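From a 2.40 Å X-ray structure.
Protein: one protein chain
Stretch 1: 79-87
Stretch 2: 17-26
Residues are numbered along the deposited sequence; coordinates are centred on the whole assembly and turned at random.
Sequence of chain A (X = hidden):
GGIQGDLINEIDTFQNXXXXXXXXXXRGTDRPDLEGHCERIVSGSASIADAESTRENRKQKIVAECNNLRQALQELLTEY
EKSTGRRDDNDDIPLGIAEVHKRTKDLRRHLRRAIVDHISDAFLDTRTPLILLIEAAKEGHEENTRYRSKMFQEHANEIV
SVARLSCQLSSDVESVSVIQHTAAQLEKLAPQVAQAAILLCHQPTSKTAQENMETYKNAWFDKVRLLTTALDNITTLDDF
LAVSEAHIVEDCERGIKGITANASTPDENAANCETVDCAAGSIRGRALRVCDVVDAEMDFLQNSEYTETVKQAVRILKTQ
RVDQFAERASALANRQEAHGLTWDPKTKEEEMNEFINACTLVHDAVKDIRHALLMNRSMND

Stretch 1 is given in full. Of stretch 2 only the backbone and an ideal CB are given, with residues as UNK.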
ATOM      1  N   GLU A  79      22.140  17.467  26.989  1.00 34.58           N
ATOM      2  CA  GLU A  79      21.540  18.632  27.631  1.00 35.67           C
ATOM      3  C   GLU A  79      20.920  18.288  28.984  1.00 48.32           C
ATOM      4  O   GLU A  79      20.992  19.084  29.923  1.00 46.36           O
ATOM      5  CB  GLU A  79      20.487  19.270  26.724  1.00 35.54           C
ATOM      6  CG  GLU A  79      21.030  19.851  25.420  1.00 38.27           C
ATOM      7  CD  GLU A  79      21.893  21.087  25.621  1.00 44.39           C
ATOM      8  OE1 GLU A  79      22.048  21.545  26.774  1.00 51.74           O
ATOM      9  OE2 GLU A  79      22.413  21.614  24.613  1.00 47.84           O
ATOM     10  N   TYR A  80      20.313  17.108  29.086  1.00 35.12           N
ATOM     11  CA  TYR A  80      19.776  16.643  30.363  1.00 35.98           C
ATOM     12  C   TYR A  80      20.874  16.542  31.420  1.00 41.63           C
ATOM     13  O   TYR A  80      20.637  16.781  32.602  1.00 47.60           O
ATOM     14  CB  TYR A  80      19.091  15.284  30.209  1.00 36.14           C
ATOM     15  CG  TYR A  80      17.601  15.349  29.941  1.00 39.47           C
ATOM     16  CD1 TYR A  80      16.735  15.918  30.865  1.00 37.20           C
ATOM     17  CD2 TYR A  80      17.060  14.813  28.779  1.00 36.27           C
ATOM     18  CE1 TYR A  80      15.372  15.972  30.631  1.00 46.49           C
ATOM     19  CE2 TYR A  80      15.698  14.859  28.536  1.00 39.65           C
ATOM     20  CZ  TYR A  80      14.860  15.440  29.466  1.00 46.34           C
ATOM     21  OH  TYR A  80      13.506  15.489  29.230  1.00 37.85           O
ATOM     22  N   GLU A  81      22.077  16.195  30.981  1.00 47.86           N
ATOM     23  CA  GLU A  81      23.186  15.962  31.897  1.00 40.58           C
ATOM     24  C   GLU A  81      23.960  17.243  32.207  1.00 39.14           C
ATOM     25  O   GLU A  81      24.957  17.213  32.924  1.00 40.33           O
ATOM     26  CB  GLU A  81      24.109  14.885  31.321  1.00 37.77           C
ATOM     27  CG  GLU A  81      23.455  13.506  31.332  1.00 39.72           C
ATOM     28  CD  GLU A  81      24.126  12.495  30.422  1.00 44.07           C
ATOM     29  OE1 GLU A  81      25.174  12.816  29.819  1.00 49.42           O
ATOM     30  OE2 GLU A  81      23.590  11.373  30.302  1.00 40.22           O
ATOM     31  N   LYS A  82      23.486  18.366  31.677  1.00 39.06           N
ATOM     32  CA  LYS A  82      24.062  19.669  32.001  1.00 40.51           C
ATOM     33  C   LYS A  82      23.183  20.478  32.954  1.00 53.95           C
ATOM     34  O   LYS A  82      23.489  21.634  33.253  1.00 60.21           O
ATOM     35  CB  LYS A  82      24.308  20.485  30.731  1.00 40.45           C
ATOM     36  CG  LYS A  82      25.405  19.952  29.837  1.00 51.55           C
ATOM     37  CD  LYS A  82      25.595  20.855  28.633  1.00 52.59           C
ATOM     38  CE  LYS A  82      26.566  20.249  27.640  1.00 53.62           C
ATOM     39  NZ  LYS A  82      26.824  21.153  26.484  1.00 45.18           N
ATOM     40  N   SER A  83      22.090  19.880  33.425  1.00 50.94           N
ATOM     41  CA  SER A  83      21.212  20.558  34.379  1.00 54.51           C
ATOM     42  C   SER A  83      21.846  20.653  35.758  1.00 45.00           C
ATOM     43  O   SER A  83      22.419  19.686  36.259  1.00 49.51           O
ATOM     44  CB  SER A  83      19.862  19.846  34.480  1.00 51.30           C
ATOM     45  OG  SER A  83      18.948  20.371  33.537  1.00 47.88           O
ATOM     46  N   THR A  84      21.745  21.833  36.364  1.00 61.47           N
ATOM     47  CA  THR A  84      22.292  22.066  37.697  1.00 48.79           C
ATOM     48  C   THR A  84      21.335  22.904  38.533  1.00 63.54           C
ATOM     49  O   THR A  84      20.252  23.272  38.075  1.00 51.62           O
ATOM     50  CB  THR A  84      23.660  22.783  37.646  1.00 63.64           C
ATOM     51  OG1 THR A  84      23.516  24.044  36.985  1.00 68.40           O
ATOM     52  CG2 THR A  84      24.699  21.945  36.909  1.00 58.66           C
ATOM     53  N   GLY A  85      21.753  23.210  39.760  1.00 66.79           N
ATOM     54  CA  GLY A  85      20.964  24.013  40.671  1.00 56.15           C
ATOM     55  C   GLY A  85      19.595  23.429  40.950  1.00 76.57           C
ATOM     56  O   GLY A  85      19.471  22.352  41.531  1.00 80.65           O
ATOM     57  N   ARG A  86      18.560  24.140  40.520  1.00 80.88           N
ATOM     58  CA  ARG A  86      17.193  23.725  40.800  1.00 77.07           C
ATOM     59  C   ARG A  86      16.608  22.888  39.664  1.00 75.16           C
ATOM     60  O   ARG A  86      15.679  22.105  39.873  1.00 72.99           O
ATOM     61  CB  ARG A  86      16.320  24.951  41.068  1.00 75.45           C
ATOM     62  CG  ARG A  86      15.515  24.844  42.335  1.00 82.19           C
ATOM     63  CD  ARG A  86      15.344  26.166  43.035  1.00 88.11           C
ATOM     64  NE  ARG A  86      15.426  27.298  42.126  1.00 90.69           N
ATOM     65  CZ  ARG A  86      15.676  28.542  42.517  1.00 93.79           C
ATOM     66  NH1 ARG A  86      15.862  28.809  43.805  1.00 88.74           N
ATOM     67  NH2 ARG A  86      15.725  29.521  41.623  1.00 97.13           N
ATOM     68  N   ARG A  87      17.158  23.072  38.465  1.00 68.42           N
ATOM     69  CA  ARG A  87      16.768  22.308  37.279  1.00 65.37           C
ATOM     70  C   ARG A  87      15.271  22.401  36.993  1.00 71.03           C
ATOM     71  O   ARG A  87      14.639  23.424  37.261  1.00 82.37           O
ATOM     72  CB  ARG A  87      17.179  20.841  37.431  1.00 59.49           C
ATOM     73  CG  ARG A  87      18.599  20.656  37.930  1.00 62.79           C
ATOM     74  CD  ARG A  87      19.006  19.195  37.991  1.00 67.72           C
ATOM     75  NE  ARG A  87      20.269  19.031  38.710  1.00 69.14           N
ATOM     76  CZ  ARG A  87      20.918  17.879  38.839  1.00 60.93           C
ATOM     77  NH1 ARG A  87      20.434  16.773  38.291  1.00 63.01           N
ATOM     78  NH2 ARG A  87      22.059  17.835  39.513  1.00 59.54           N
ATOM     79  N   UNK A  17       8.519   9.328  26.873  1.00 39.25           N
ATOM     80  CA  UNK A  17       9.617   8.929  27.748  1.00 38.93           C
ATOM     81  C   UNK A  17      10.738   9.964  27.756  1.00 43.41           C
ATOM     82  O   UNK A  17      11.400  10.159  28.775  1.00 50.36           O
ATOM     83  CB  UNK A  17      10.167   7.569  27.315  1.00 38.93           C
ATOM     84  N   UNK A  18      10.945  10.627  26.620  1.00 34.62           N
ATOM     85  CA  UNK A  18      12.027  11.599  26.492  1.00 38.92           C
ATOM     86  C   UNK A  18      11.695  12.915  27.186  1.00 41.38           C
ATOM     87  O   UNK A  18      12.552  13.788  27.320  1.00 39.75           O
ATOM     88  CB  UNK A  18      12.332  11.854  25.015  1.00 38.92           C
ATOM     89  N   UNK A  19      10.445  13.057  27.615  1.00 44.05           N
ATOM     90  CA  UNK A  19      10.023  14.239  28.355  1.00 48.94           C
ATOM     91  C   UNK A  19      10.038  13.956  29.851  1.00 48.99           C
ATOM     92  O   UNK A  19       9.034  13.546  30.431  1.00 49.05           O
ATOM     93  CB  UNK A  19       8.630  14.687  27.909  1.00 48.94           C
ATOM     94  N   UNK A  20      11.197  14.172  30.463  1.00 41.18           N
ATOM     95  CA  UNK A  20      11.379  13.950  31.890  1.00 42.31           C
ATOM     96  C   UNK A  20      11.615  15.285  32.581  1.00 46.59           C
ATOM     97  O   UNK A  20      12.176  16.201  31.982  1.00 51.65           O
ATOM     98  CB  UNK A  20      12.541  12.990  32.152  1.00 42.31           C
ATOM     99  N   UNK A  21      11.174  15.403  33.828  1.00 52.53           N
ATOM    100  CA  UNK A  21      11.540  16.555  34.642  1.00 50.09           C
ATOM    101  C   UNK A  21      13.056  16.563  34.795  1.00 51.48           C
ATOM    102  O   UNK A  21      13.629  15.599  35.300  1.00 49.43           O
ATOM    103  CB  UNK A  21      10.846  16.519  36.005  1.00 50.09           C
ATOM    104  N   UNK A  22      13.712  17.640  34.327  1.00 49.65           N
ATOM    105  CA  UNK A  22      15.173  17.780  34.365  1.00 47.47           C
ATOM    106  C   UNK A  22      15.780  17.472  35.733  1.00 45.85           C
ATOM    107  O   UNK A  22      16.903  16.978  35.801  1.00 54.16           O
ATOM    108  CB  UNK A  22      15.563  19.201  33.952  1.00 47.47           C
ATOM    109  N   UNK A  23      15.039  17.747  36.802  1.00 54.45           N
ATOM    110  CA  UNK A  23      15.504  17.450  38.153  1.00 60.39           C
ATOM    111  C   UNK A  23      15.441  15.954  38.454  1.00 59.36           C
ATOM    112  O   UNK A  23      16.122  15.468  39.356  1.00 52.12           O
ATOM    113  CB  UNK A  23      14.673  18.224  39.178  1.00 60.39           C
ATOM    114  N   UNK A  24      14.626  15.227  37.694  1.00 61.27           N
ATOM    115  CA  UNK A  24      14.446  13.792  37.910  1.00 60.87           C
ATOM    116  C   UNK A  24      15.420  12.933  37.107  1.00 54.86           C
ATOM    117  O   UNK A  24      15.628  11.765  37.432  1.00 48.66           O
ATOM    118  CB  UNK A  24      13.011  13.396  37.556  1.00 60.87           C
ATOM    119  N   UNK A  25      16.001  13.506  36.056  1.00 46.34           N
ATOM    120  CA  UNK A  25      16.881  12.753  35.166  1.00 47.32           C
ATOM    121  C   UNK A  25      18.069  12.142  35.908  1.00 51.97           C
ATOM    122  O   UNK A  25      18.762  12.821  36.666  1.00 51.82           O
ATOM    123  CB  UNK A  25      17.385  13.660  34.042  1.00 47.32           C
ATOM    124  N   UNK A  26      18.291  10.852  35.678  1.00 47.76           N
ATOM    125  CA  UNK A  26      19.423  10.139  36.257  1.00 52.04           C
ATOM    126  C   UNK A  26      20.184   9.400  35.161  1.00 49.92           C
ATOM    127  O   UNK A  26      19.637   8.503  34.519  1.00 47.10           O
ATOM    128  CB  UNK A  26      18.955   9.164  37.339  1.00 52.04           C
TER

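Position 17 lies beyond the reach of stretch 1, its ideal CB having nothing of that stretch within 5.5 Å, so the contact sets no preference; a polar or charged residue would do, and it is Arg17. At position 18 the CA-to-CB bond runs sideways and the side chain is again unconstrained, but the backbone matters: the carbonyl oxygen lies where the hydroxyl of Tyr80 can reach it. Many residues would serve; the deposited one is Ile18, whose side-chain end leads away while its O accepts a hydrogen bond from Tyr80 OH at 2.7 Å.

Position 19 points away, and almost any side chain fits; it is Glu19. Position 20 has its CB toward stretch 1, 4.0 Å from Tyr80 OH, and its phi/psi of -113/148 is extended, which beta-branched residues tolerate well. A modest apolar group would cover the end of the ring. Ile20 does this, with its CB 4.3 Å from Tyr80 CZ, while its backbone N donates to Tyr80 OH at 2.9 Å with an angle of 165°. The tyrosine hydroxyl thus gives one hydrogen bond and receives another, tying the ring to the backbone.

At position 21 CB turns away, so many side chains would do, polar ones among them; the residue is Asp21, whose backbone O accepts from the N of position 24 at 2.6 Å.

Position 22 faces stretch 1, its ideal CB 3.6 Å from Ser83 OG and 4.2 Å from Arg87 CB. Space is limited, so a compact residue such as alanine, serine or proline is plausible, and a phi of -49° suits proline. Pro22 CA lies at the edge of the Tyr80 ring, 4.2 Å from Tyr80 CE1; Pro22 CG is 4.5 Å from the same atom, and Pro22 CB is 3.8 Å from Ser83 OG.

Position 23 points sideways, with CB 4.0 Å from Arg87 CB and 4.1 Å from Arg86 O. A small side chain fits easily beside this turn, though longer ones might turn outward; Ala23 packs its methyl against the arginine's CB. Position 24 points away into open space as far as stretch 1 is concerned; polar side chains of many sizes would suit it, and His24 occupies it.

Position 25 points toward stretch 1, its CB 4.0 Å from Tyr80 CD1, with the Glu81 carboxylate farther along. An aromatic residue could lie along Tyr80, and a polar tip could meet the acid. Tyr25 does both: Tyr80 CB sits over its face, 3.6 Å from the ring centroid, the two rings are nearly parallel but slid apart, and Tyr25 OH donates to Glu81 OE2 at 2.9 Å. Position 26 points away, and many side chains would do, long polar ones included; it is Arg26, whose side chain stays clear of stretch 1.

Stretch 2, residues 17-26: RIEIDPAHYR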
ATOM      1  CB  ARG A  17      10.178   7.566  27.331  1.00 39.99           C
ATOM      2  CG  ARG A  17       9.215   6.400  27.502  1.00 47.15           C
ATOM      3  CD  ARG A  17       8.711   6.288  28.933  1.00 52.10           C
ATOM      4  NE  ARG A  17       9.782   6.023  29.892  1.00 71.19           N
ATOM      5  CZ  ARG A  17      10.128   4.811  30.315  1.00 76.39           C
ATOM      6  NH1 ARG A  17       9.488   3.741  29.862  1.00 88.70           N
ATOM      7  NH2 ARG A  17      11.113   4.667  31.191  1.00 66.94           N
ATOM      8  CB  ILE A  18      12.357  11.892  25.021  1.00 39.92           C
ATOM      9  CG1 ILE A  18      11.127  12.459  24.309  1.00 42.25           C
ATOM     10  CG2 ILE A  18      12.872  10.638  24.329  1.00 29.05           C
ATOM     11  CD1 ILE A  18      11.373  12.834  22.875  1.00 36.93           C
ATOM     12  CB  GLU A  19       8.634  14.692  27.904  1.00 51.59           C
ATOM     13  CG  GLU A  19       8.617  15.286  26.507  1.00 59.41           C
ATOM     14  CD  GLU A  19       7.224  15.651  26.040  1.00 74.10           C
ATOM     15  OE1 GLU A  19       6.254  15.000  26.485  1.00 89.30           O
ATOM     16  OE2 GLU A  19       7.098  16.593  25.229  1.00 73.27           O
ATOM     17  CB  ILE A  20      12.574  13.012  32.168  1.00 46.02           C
ATOM     18  CG1 ILE A  20      12.602  11.863  31.159  1.00 40.96           C
ATOM     19  CG2 ILE A  20      12.537  12.487  33.597  1.00 50.78           C
ATOM     20  CD1 ILE A  20      13.875  11.040  31.206  1.00 38.74           C
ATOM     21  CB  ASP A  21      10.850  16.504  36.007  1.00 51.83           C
ATOM     22  CG  ASP A  21      11.335  17.591  36.950  1.00 70.21           C
ATOM     23  OD1 ASP A  21      11.588  18.723  36.489  1.00 74.28           O
ATOM     24  OD2 ASP A  21      11.462  17.314  38.160  1.00 86.77           O
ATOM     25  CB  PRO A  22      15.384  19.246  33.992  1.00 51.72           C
ATOM     26  CG  PRO A  22      14.243  19.547  33.085  1.00 50.52           C
ATOM     27  CD  PRO A  22      13.074  18.781  33.645  1.00 48.50           C
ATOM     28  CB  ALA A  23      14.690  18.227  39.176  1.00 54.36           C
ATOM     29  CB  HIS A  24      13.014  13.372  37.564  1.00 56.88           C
ATOM     30  CG  HIS A  24      11.994  13.809  38.567  1.00 55.14           C
ATOM     31  ND1 HIS A  24      10.669  13.435  38.491  1.00 56.96           N
ATOM     32  CD2 HIS A  24      12.100  14.589  39.669  1.00 57.85           C
ATOM     33  CE1 HIS A  24      10.004  13.964  39.502  1.00 60.82           C
ATOM     34  NE2 HIS A  24      10.850  14.670  40.232  1.00 64.73           N
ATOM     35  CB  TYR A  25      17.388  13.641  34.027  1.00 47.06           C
ATOM     36  CG  TYR A  25      18.285  12.913  33.047  1.00 53.64           C
ATOM     37  CD1 TYR A  25      17.754  12.266  31.935  1.00 37.09           C
ATOM     38  CD2 TYR A  25      19.662  12.866  33.237  1.00 44.53           C
ATOM     39  CE1 TYR A  25      18.571  11.598  31.041  1.00 35.79           C
ATOM     40  CE2 TYR A  25      20.481  12.199  32.352  1.00 46.94           C
ATOM     41  CZ  TYR A  25      19.932  11.569  31.255  1.00 42.42           C
ATOM     42  OH  TYR A  25      20.753  10.908  30.371  1.00 45.48           O
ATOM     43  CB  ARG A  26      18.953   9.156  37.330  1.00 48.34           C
ATOM     44  CG  ARG A  26      18.026   9.758  38.371  1.00 52.65           C
ATOM     45  CD  ARG A  26      17.245   8.675  39.094  1.00 53.54           C
ATOM     46  NE  ARG A  26      18.108   7.829  39.910  1.00 56.06           N
ATOM     47  CZ  ARG A  26      17.729   6.673  40.444  1.00 63.78           C
ATOM     48  NH1 ARG A  26      16.501   6.218  40.238  1.00 59.86           N
ATOM     49  NH2 ARG A  26      18.580   5.969  41.179  1.00 62.88           N
TER
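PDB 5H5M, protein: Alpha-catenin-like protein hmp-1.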